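Local coordinates for uncharacterized protein (Legionella longbeachae NSW150, PDB 4JZA) that probably removes the 3-phosphate from phosphatidylinositol 3-phosphate, acting as a phosphoinositide phosphatase in lipid metabolism at the pathogen-host interface, at residues E587-F592 against E628-E633. Numbering follows the deposited sequence.
Sequences ENRIRF and EDIAAE
Arg589 lays the side of its guanidinium against the carboxylate of Asp629, a bidentate, side-on salt bridge that joins the first turns of two helices, 587-602 and 628-637, in the mostly helical region following the last strand of the large mixed sheet. It is a worked example of how two flat, complementary ions match each other atom for atom. Arg589 NE donates to Asp629 OD2 at 2.8 Å. Arg589 NH2 donates to Asp629 OD1 at 2.9 Å, each oxygen being met on its syn side. Both bonds are nearly straight, with N-H...O angles of 171° and 167°. The two planes lie only 21° apart, and this double grip restrains rotation of either group about its own axis.

Reach comes from the torsions. Arg589 extends CG opposite its backbone N and then bends at chi2, carrying the guanidinium toward the second helix while the aliphatic CG of Arg589 passes 3.6 Å from Asp629 OD2. The CB of Asp629 points toward 587-592. Pairing the charges probably offsets the cost of burying Arg589, whose side chain also touches Glu582 and Pro627.

Beyond the ion pair, Ile630 packs on Val593 and on Val596 of helix 587-602, and Asp629 and Glu633 also touch Val593. Phe592, about one turn on from Arg589, meets His563 of helix 556-574 edge-to-face. Ile630 CD1 approaches the guanidinium obliquely, 3.8 Å from Arg589 NH2.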
# COMPACT_ATOMS: atom_id res chain seq x y z
N GLU A 587 29.42 7.01 32.33
CA GLU A 587 28.68 5.84 32.77
C GLU A 587 27.19 6.06 32.57
O GLU A 587 26.49 5.17 32.09
CB GLU A 587 29.05 5.57 34.21
CG GLU A 587 28.28 4.52 34.98
CD GLU A 587 28.55 4.66 36.49
OE1 GLU A 587 29.54 5.33 36.90
OE2 GLU A 587 27.78 4.15 37.31
N ASN A 588 26.71 7.26 32.85
CA ASN A 588 25.31 7.59 32.58
C ASN A 588 24.80 7.43 31.13
O ASN A 588 23.64 7.05 30.88
CB ASN A 588 25.07 9.03 32.94
CG ASN A 588 24.98 9.26 34.43
OD1 ASN A 588 25.10 8.34 35.27
ND2 ASN A 588 24.76 10.51 34.76
N ARG A 589 25.62 7.85 30.17
CA ARG A 589 25.23 7.76 28.78
C ARG A 589 25.31 6.31 28.36
O ARG A 589 24.45 5.87 27.62
CB ARG A 589 26.12 8.64 27.91
CG ARG A 589 25.85 8.61 26.42
CD ARG A 589 24.50 9.17 26.01
NE ARG A 589 24.31 8.99 24.57
CZ ARG A 589 23.16 9.19 23.93
NH1 ARG A 589 22.08 9.63 24.55
NH2 ARG A 589 23.10 8.95 22.65
N ILE A 590 26.30 5.58 28.88
CA ILE A 590 26.53 4.20 28.49
C ILE A 590 25.35 3.38 28.89
O ILE A 590 24.95 2.48 28.16
CB ILE A 590 27.85 3.62 29.10
CG1 ILE A 590 29.06 3.97 28.22
CG2 ILE A 590 27.84 2.10 29.20
CD1 ILE A 590 30.36 3.92 29.01
N ARG A 591 24.79 3.70 30.04
CA ARG A 591 23.67 2.94 30.57
C ARG A 591 22.34 3.16 29.91
O ARG A 591 21.44 2.30 29.95
CB ARG A 591 23.50 3.29 32.01
CG ARG A 591 24.52 2.60 32.86
CD ARG A 591 24.47 3.28 34.19
NE ARG A 591 25.12 2.53 35.22
CZ ARG A 591 25.22 2.96 36.47
NH1 ARG A 591 24.73 4.16 36.80
NH2 ARG A 591 25.83 2.21 37.37
N PHE A 592 22.21 4.36 29.36
CA PHE A 592 21.07 4.71 28.58
C PHE A 592 21.17 4.02 27.22
O PHE A 592 20.23 3.37 26.76
CB PHE A 592 20.98 6.25 28.45
CG PHE A 592 19.81 6.72 27.64
CD1 PHE A 592 18.53 6.44 28.07
CD2 PHE A 592 19.98 7.39 26.43
CE1 PHE A 592 17.44 6.84 27.33
CE2 PHE A 592 18.88 7.79 25.69
CZ PHE A 592 17.60 7.52 26.15
N GLU A 628 24.96 8.55 16.93
CA GLU A 628 26.05 7.67 16.55
C GLU A 628 26.36 6.57 17.58
O GLU A 628 26.59 5.43 17.19
CB GLU A 628 27.32 8.46 16.16
CG GLU A 628 27.51 8.58 14.65
CD GLU A 628 27.52 7.19 14.00
OE1 GLU A 628 28.45 6.40 14.35
OE2 GLU A 628 26.58 6.87 13.18
N ASP A 629 26.36 6.89 18.87
CA ASP A 629 26.78 5.89 19.86
C ASP A 629 25.80 4.73 20.04
O ASP A 629 26.22 3.60 20.30
CB ASP A 629 27.18 6.49 21.21
CG ASP A 629 26.14 7.48 21.78
OD1 ASP A 629 25.16 7.74 21.06
OD2 ASP A 629 26.33 8.00 22.94
N ILE A 630 24.51 5.00 19.85
CA ILE A 630 23.49 3.94 19.87
C ILE A 630 23.56 3.04 18.64
O ILE A 630 23.53 1.81 18.72
CB ILE A 630 22.08 4.55 19.95
CG1 ILE A 630 21.92 5.31 21.27
CG2 ILE A 630 21.02 3.46 19.85
CD1 ILE A 630 20.72 6.24 21.34
N ALA A 631 23.66 3.67 17.50
CA ALA A 631 23.80 2.94 16.27
C ALA A 631 25.04 2.06 16.35
O ALA A 631 24.98 0.87 16.05
CB ALA A 631 23.87 3.90 15.07
N ALA A 632 26.14 2.63 16.80
CA ALA A 632 27.40 1.88 16.91
C ALA A 632 27.34 0.71 17.89
O ALA A 632 27.86 -0.34 17.65
CB ALA A 632 28.54 2.81 17.29
N GLU A 633 26.69 0.92 19.01
CA GLU A 633 26.51 -0.16 19.95
C GLU A 633 25.68 -1.30 19.36
O GLU A 633 26.02 -2.47 19.55
CB GLU A 633 25.84 0.39 21.23
CG GLU A 633 25.55 -0.66 22.31
CD GLU A 633 26.80 -1.29 22.90
OE1 GLU A 633 27.92 -0.85 22.55
OE2 GLU A 633 26.66 -2.21 23.73